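Local coordinates for hypothetical conserved protein (PDB 3VNP) that catalyses the reversible hydration of carbon dioxide to hydrogencarbonate as a metal-dependent, homotrimeric gamma-class carbonic anhydrase, at residues 149-152 against 153-156; 156-159 against 160-164. One frame throughout, in Å; residues are numbered along the deposited sequence.

Interaction 1: residues 149-152 against 153-156; sequences IREM and ERIR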
ATOM      1  N   ILE A 149     -20.626  -4.283 -17.595  1.00 51.34           N
ATOM      2  CA  ILE A 149     -20.417  -2.958 -18.168  1.00 49.93           C
ATOM      3  C   ILE A 149     -21.243  -1.852 -17.520  1.00 49.65           C
ATOM      4  O   ILE A 149     -20.798  -0.706 -17.425  1.00 48.04           O
ATOM      5  CB  ILE A 149     -20.700  -2.983 -19.680  1.00 49.36           C
ATOM      6  CG1 ILE A 149     -19.728  -3.958 -20.356  1.00 49.74           C
ATOM      7  CG2 ILE A 149     -20.583  -1.582 -20.261  1.00 48.07           C
ATOM      8  CD1 ILE A 149     -19.883  -4.069 -21.857  1.00 50.04           C
ATOM      9  N   ARG A 150     -22.441  -2.197 -17.068  1.00 50.71           N
ATOM     10  CA  ARG A 150     -23.320  -1.223 -16.434  1.00 52.69           C
ATOM     11  C   ARG A 150     -22.898  -0.956 -14.992  1.00 51.36           C
ATOM     12  O   ARG A 150     -23.112   0.132 -14.464  1.00 51.81           O
ATOM     13  CB  ARG A 150     -24.764  -1.723 -16.465  1.00 56.40           C
ATOM     14  CG  ARG A 150     -25.778  -0.727 -15.936  1.00 60.45           C
ATOM     15  CD  ARG A 150     -27.121  -1.406 -15.715  1.00 64.22           C
ATOM     16  NE  ARG A 150     -26.985  -2.562 -14.830  1.00 67.40           N
ATOM     17  CZ  ARG A 150     -28.002  -3.295 -14.388  1.00 68.83           C
ATOM     18  NH1 ARG A 150     -29.243  -2.995 -14.748  1.00 70.49           N
ATOM     19  NH2 ARG A 150     -27.779  -4.333 -13.589  1.00 69.40           N
ATOM     20  N   GLU A 151     -22.312  -1.959 -14.351  1.00 50.16           N
ATOM     21  CA  GLU A 151     -21.845  -1.804 -12.981  1.00 48.38           C
ATOM     22  C   GLU A 151     -20.636  -0.863 -13.006  1.00 47.30           C
ATOM     23  O   GLU A 151     -20.382  -0.133 -12.052  1.00 46.24           O
ATOM     24  CB  GLU A 151     -21.460  -3.170 -12.408  1.00 48.29           C
ATOM     25  CG  GLU A 151     -20.853  -3.139 -11.016  1.00 49.32           C
ATOM     26  CD  GLU A 151     -21.650  -2.299 -10.041  1.00 50.95           C
ATOM     27  OE1 GLU A 151     -22.897  -2.302 -10.121  1.00 53.90           O
ATOM     28  OE2 GLU A 151     -21.031  -1.640  -9.182  1.00 50.85           O
ATOM     29  N   MET A 152     -19.911  -0.870 -14.121  1.00 45.57           N
ATOM     30  CA  MET A 152     -18.736  -0.020 -14.285  1.00 44.62           C
ATOM     31  C   MET A 152     -19.097   1.439 -14.545  1.00 45.28           C
ATOM     32  O   MET A 152     -18.381   2.349 -14.116  1.00 44.16           O
ATOM     33  CB  MET A 152     -17.869  -0.551 -15.425  1.00 42.64           C
ATOM     34  CG  MET A 152     -17.284  -1.917 -15.132  1.00 40.71           C
ATOM     35  SD  MET A 152     -16.238  -2.547 -16.433  1.00 39.16           S
ATOM     36  CE  MET A 152     -17.091  -4.040 -16.814  1.00 41.39           C
ATOM     37  N   GLU A 153     -20.202   1.656 -15.258  1.00 46.51           N
ATOM     38  CA  GLU A 153     -20.680   3.006 -15.560  1.00 46.77           C
ATOM     39  C   GLU A 153     -21.232   3.584 -14.267  1.00 45.01           C
ATOM     40  O   GLU A 153     -21.132   4.781 -14.005  1.00 43.94           O
ATOM     41  CB  GLU A 153     -21.779   2.947 -16.633  1.00 49.82           C
ATOM     42  CG  GLU A 153     -22.717   4.164 -16.726  1.00 53.72           C
ATOM     43  CD  GLU A 153     -22.005   5.471 -17.062  1.00 57.77           C
ATOM     44  OE1 GLU A 153     -21.051   5.449 -17.875  1.00 59.42           O
ATOM     45  OE2 GLU A 153     -22.414   6.527 -16.522  1.00 59.08           O
ATOM     46  N   ARG A 154     -21.797   2.703 -13.454  1.00 43.91           N
ATOM     47  CA  ARG A 154     -22.374   3.085 -12.175  1.00 43.43           C
ATOM     48  C   ARG A 154     -21.264   3.533 -11.213  1.00 42.57           C
ATOM     49  O   ARG A 154     -21.413   4.529 -10.500  1.00 42.54           O
ATOM     50  CB  ARG A 154     -23.145   1.888 -11.604  1.00 42.32           C
ATOM     51  CG  ARG A 154     -24.257   2.237 -10.628  1.00 43.67           C
ATOM     52  CD  ARG A 154     -23.736   2.431  -9.221  1.00 46.56           C
ATOM     53  NE  ARG A 154     -23.015   1.252  -8.749  1.00 48.70           N
ATOM     54  CZ  ARG A 154     -22.474   1.140  -7.541  1.00 49.01           C
ATOM     55  NH1 ARG A 154     -22.574   2.137  -6.674  1.00 48.51           N
ATOM     56  NH2 ARG A 154     -21.826   0.035  -7.202  1.00 49.45           N
ATOM     57  N   ILE A 155     -20.155   2.798 -11.205  1.00 40.86           N
ATOM     58  CA  ILE A 155     -19.021   3.116 -10.339  1.00 39.25           C
ATOM     59  C   ILE A 155     -18.358   4.416 -10.798  1.00 38.33           C
ATOM     60  O   ILE A 155     -18.121   5.332 -10.009  1.00 37.63           O
ATOM     61  CB  ILE A 155     -17.965   1.977 -10.371  1.00 38.69           C
ATOM     62  CG1 ILE A 155     -18.532   0.719  -9.711  1.00 39.35           C
ATOM     63  CG2 ILE A 155     -16.696   2.411  -9.658  1.00 37.92           C
ATOM     64  CD1 ILE A 155     -17.659  -0.521  -9.883  1.00 38.58           C
ATOM     65  N   ARG A 156     -18.061   4.472 -12.090  1.00 36.84           N
ATOM     66  CA  ARG A 156     -17.430   5.627 -12.703  1.00 37.37           C
ATOM     67  C   ARG A 156     -18.182   6.915 -12.361  1.00 37.82           C
ATOM     68  O   ARG A 156     -17.601   7.873 -11.848  1.00 36.73           O
ATOM     69  CB  ARG A 156     -17.389   5.388 -14.212  1.00 38.09           C
ATOM     70  CG  ARG A 156     -16.836   6.501 -15.068  1.00 37.93           C
ATOM     71  CD  ARG A 156     -16.487   5.913 -16.420  1.00 39.59           C
ATOM     72  NE  ARG A 156     -17.503   4.961 -16.867  1.00 42.46           N
ATOM     73  CZ  ARG A 156     -17.240   3.747 -17.343  1.00 43.16           C
ATOM     74  NH1 ARG A 156     -15.990   3.321 -17.438  1.00 43.54           N
ATOM     75  NH2 ARG A 156     -18.231   2.951 -17.721  1.00 45.27           N
TER

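Interaction 2: residues 156-159 against 160-164; sequences RREY and VEKGQ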
ATOM      1  N   ARG A 156     -18.061   4.472 -12.090  1.00 36.84           N
ATOM      2  CA  ARG A 156     -17.430   5.627 -12.703  1.00 37.37           C
ATOM      3  C   ARG A 156     -18.182   6.915 -12.361  1.00 37.82           C
ATOM      4  O   ARG A 156     -17.601   7.873 -11.848  1.00 36.73           O
ATOM      5  CB  ARG A 156     -17.389   5.388 -14.212  1.00 38.09           C
ATOM      6  CG  ARG A 156     -16.836   6.501 -15.068  1.00 37.93           C
ATOM      7  CD  ARG A 156     -16.487   5.913 -16.420  1.00 39.59           C
ATOM      8  NE  ARG A 156     -17.503   4.961 -16.867  1.00 42.46           N
ATOM      9  CZ  ARG A 156     -17.240   3.747 -17.343  1.00 43.16           C
ATOM     10  NH1 ARG A 156     -15.990   3.321 -17.438  1.00 43.54           N
ATOM     11  NH2 ARG A 156     -18.231   2.951 -17.721  1.00 45.27           N
ATOM     12  N   ARG A 157     -19.481   6.925 -12.637  1.00 39.66           N
ATOM     13  CA  ARG A 157     -20.329   8.080 -12.363  1.00 41.97           C
ATOM     14  C   ARG A 157     -20.388   8.395 -10.869  1.00 40.97           C
ATOM     15  O   ARG A 157     -20.333   9.558 -10.470  1.00 40.08           O
ATOM     16  CB  ARG A 157     -21.739   7.820 -12.899  1.00 45.49           C
ATOM     17  CG  ARG A 157     -22.739   8.918 -12.613  1.00 52.42           C
ATOM     18  CD  ARG A 157     -24.130   8.490 -13.054  1.00 58.59           C
ATOM     19  NE  ARG A 157     -24.557   7.270 -12.372  1.00 63.03           N
ATOM     20  CZ  ARG A 157     -25.730   6.674 -12.561  1.00 65.26           C
ATOM     21  NH1 ARG A 157     -26.608   7.185 -13.419  1.00 65.16           N
ATOM     22  NH2 ARG A 157     -26.024   5.563 -11.891  1.00 65.71           N
ATOM     23  N   GLU A 158     -20.504   7.354 -10.051  1.00 41.22           N
ATOM     24  CA  GLU A 158     -20.561   7.516  -8.602  1.00 41.56           C
ATOM     25  C   GLU A 158     -19.334   8.253  -8.061  1.00 40.52           C
ATOM     26  O   GLU A 158     -19.461   9.111  -7.185  1.00 39.68           O
ATOM     27  CB  GLU A 158     -20.667   6.150  -7.919  1.00 45.27           C
ATOM     28  CG  GLU A 158     -20.515   6.201  -6.397  1.00 51.96           C
ATOM     29  CD  GLU A 158     -20.146   4.850  -5.792  1.00 56.28           C
ATOM     30  OE1 GLU A 158     -20.920   3.887  -5.970  1.00 58.75           O
ATOM     31  OE2 GLU A 158     -19.079   4.749  -5.139  1.00 58.86           O
ATOM     32  N   TYR A 159     -18.146   7.924  -8.568  1.00 38.85           N
ATOM     33  CA  TYR A 159     -16.943   8.590  -8.080  1.00 39.46           C
ATOM     34  C   TYR A 159     -16.809  10.053  -8.487  1.00 38.94           C
ATOM     35  O   TYR A 159     -16.056  10.803  -7.863  1.00 38.88           O
ATOM     36  CB  TYR A 159     -15.678   7.810  -8.466  1.00 39.20           C
ATOM     37  CG  TYR A 159     -15.249   6.852  -7.375  1.00 39.84           C
ATOM     38  CD1 TYR A 159     -15.630   5.509  -7.402  1.00 40.24           C
ATOM     39  CD2 TYR A 159     -14.530   7.311  -6.268  1.00 40.29           C
ATOM     40  CE1 TYR A 159     -15.309   4.645  -6.349  1.00 42.08           C
ATOM     41  CE2 TYR A 159     -14.206   6.458  -5.208  1.00 41.79           C
ATOM     42  CZ  TYR A 159     -14.598   5.128  -5.253  1.00 42.43           C
ATOM     43  OH  TYR A 159     -14.293   4.291  -4.201  1.00 43.04           O
ATOM     44  N   VAL A 160     -17.529  10.462  -9.528  1.00 38.30           N
ATOM     45  CA  VAL A 160     -17.490  11.856  -9.949  1.00 37.25           C
ATOM     46  C   VAL A 160     -18.320  12.616  -8.919  1.00 37.60           C
ATOM     47  O   VAL A 160     -17.973  13.726  -8.516  1.00 36.00           O
ATOM     48  CB  VAL A 160     -18.111  12.050 -11.340  1.00 37.31           C
ATOM     49  CG1 VAL A 160     -18.081  13.517 -11.712  1.00 36.60           C
ATOM     50  CG2 VAL A 160     -17.351  11.234 -12.367  1.00 36.93           C
ATOM     51  N   GLU A 161     -19.421  11.995  -8.496  1.00 37.96           N
ATOM     52  CA  GLU A 161     -20.301  12.574  -7.490  1.00 38.94           C
ATOM     53  C   GLU A 161     -19.531  12.726  -6.177  1.00 38.03           C
ATOM     54  O   GLU A 161     -19.469  13.822  -5.621  1.00 37.54           O
ATOM     55  CB  GLU A 161     -21.523  11.676  -7.251  1.00 43.52           C
ATOM     56  CG  GLU A 161     -22.835  12.185  -7.837  1.00 49.53           C
ATOM     57  CD  GLU A 161     -22.956  11.938  -9.334  1.00 54.99           C
ATOM     58  OE1 GLU A 161     -22.044  12.350 -10.090  1.00 58.58           O
ATOM     59  OE2 GLU A 161     -23.968  11.335  -9.760  1.00 56.97           O
ATOM     60  N   LYS A 162     -18.950  11.626  -5.685  1.00 35.96           N
ATOM     61  CA  LYS A 162     -18.190  11.664  -4.432  1.00 34.84           C
ATOM     62  C   LYS A 162     -17.017  12.619  -4.527  1.00 33.29           C
ATOM     63  O   LYS A 162     -16.691  13.306  -3.563  1.00 33.49           O
ATOM     64  CB  LYS A 162     -17.646  10.282  -4.049  1.00 35.59           C
ATOM     65  CG  LYS A 162     -18.681   9.237  -3.706  1.00 38.26           C
ATOM     66  CD  LYS A 162     -18.041   8.097  -2.929  1.00 41.46           C
ATOM     67  CE  LYS A 162     -18.941   6.867  -2.868  1.00 44.20           C
ATOM     68  NZ  LYS A 162     -20.300   7.171  -2.343  1.00 46.52           N
ATOM     69  N   GLY A 163     -16.376  12.650  -5.690  1.00 32.02           N
ATOM     70  CA  GLY A 163     -15.237  13.528  -5.879  1.00 31.85           C
ATOM     71  C   GLY A 163     -15.564  14.986  -5.614  1.00 33.18           C
ATOM     72  O   GLY A 163     -14.820  15.681  -4.918  1.00 32.65           O
ATOM     73  N   GLN A 164     -16.685  15.444  -6.170  1.00 33.14           N
ATOM     74  CA  GLN A 164     -17.121  16.826  -6.016  1.00 32.85           C
ATOM     75  C   GLN A 164     -17.661  17.083  -4.620  1.00 33.52           C
ATOM     76  O   GLN A 164     -17.610  18.212  -4.130  1.00 34.10           O
ATOM     77  CB  GLN A 164     -18.206  17.158  -7.048  1.00 32.89           C
ATOM     78  CG  GLN A 164     -17.772  16.979  -8.493  1.00 31.05           C
ATOM     79  CD  GLN A 164     -16.570  17.823  -8.845  1.00 31.98           C
ATOM     80  OE1 GLN A 164     -16.634  19.051  -8.836  1.00 34.42           O
ATOM     81  NE2 GLN A 164     -15.459  17.168  -9.152  1.00 32.72           N
TER

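Interaction 1: residues 149-152 against 153-156
E151 and R154, three residues apart on helix 146-170, lie side by side and point the same way, joined by a salt bridge from R154 NH2 to E151 OE2 of 2.7 Å. The N-H points fairly straight at the oxygen (156°), which receives it on its syn lone pair. The carboxylate comes to the edge of the guanidinium, but the two planes are turned 56° apart, so this is a bond through one nitrogen rather than a flat two-pronged pair: R154 NE stays 3.5 Å from OE2 of E151. Two successive bends in the arginine chain, at chi2 (-84°) and again at chi3, fold its head back toward the preceding turn. Its other terminal nitrogen, NH1, forms a salt bridge with E158, one turn further on.

I155 sits beside the same glutamate, its CG1 3.1 Å from the backbone O of E151 and 3.5 Å from OE2 of E151. R156 also reaches back along the helix. A bend at its chi3 sets one guanidinium face over M152 O, which stands 3.6 Å from the plane and toward the rim of the group, while NH1 is held by the backbone O of G77 in the beta-helix. Main-chain bonds four residues apart run beneath, the straightest from R156 N to M152 O at 3.0 Å.

R154 thus stands between two carboxylates, which would be expected to stabilise its positive charge, and on a different, nearly opposite side of the helix R156 fastens it to the beta-helix coils through G77.

Interaction 2: residues 156-159 against 160-164
The backbone of 156-164 makes about two and a half turns of continuous helix in which K162 N bonds to E158 O at 3.0 Å, almost straight (172°), while R157 O accepts from both V160 N and E161 N, and the i to i+4 bond from V160 to R156 is weak.

Among the side chains, E158 and K162 cross one turn apart. Their nearest meeting is not between the charges: E158 OE2 lies 3.1 Å from K162 CE, whereas NZ of K162 is 3.9 Å from that oxygen, a long salt bridge. The bend at chi4 (-54°) turns the ammonium away from OE2, and NZ is hydrogen-bonded to Y6 OH and D46 O of the second subunit. OE1 of E158 meanwhile pairs with R154. Replacing E158 by an alanine removes the carboxylate, which is likely to leave R154 with E151 as its remaining carboxylate partner among those described and K162 without its long ion pair, though still bonded to the second subunit.

V160 packs its CG2 branch against the preceding turn, 3.4 Å from R156 O, and its side chain also touches E34 and R55 in loops of the beta-helix. R157 and E161 run alongside each other on the exposed face, CG of the arginine 3.9 Å from OE2 of the glutamate, but their charged atoms do not meet. Y159 turns elsewhere: its ring meets W38 with the planes at about 80°, and its hydroxyl is hydrogen-bonded to R44 of the second subunit.

Y159 also packs on the metal ligand H65 of that subunit, and the Y159 side chain is about 4 Å from a bound magnesium ion. This part of the helix therefore joins the trimer interface to the metal site, with K162 and Y159 as its polar reach across the boundary.

The chain first winds through the left-handed parallel beta-helix of hexapeptide repeats, then passes through strands 131-135 and 138-143 into helix 146-170, which runs back along the coils. Both contacts lie on this helix and close no loop beyond its own turns. Interaction 1 comes first; interaction 2 begins at R156, where interaction 1 ends, so the two follow in series, sharing that residue, without nesting or crossing. Their centres are about 11 Å apart. Interaction 1 ties the earlier part of the helix to the coils, and interaction 2 engages both the coils and the second subunit beside the metal site.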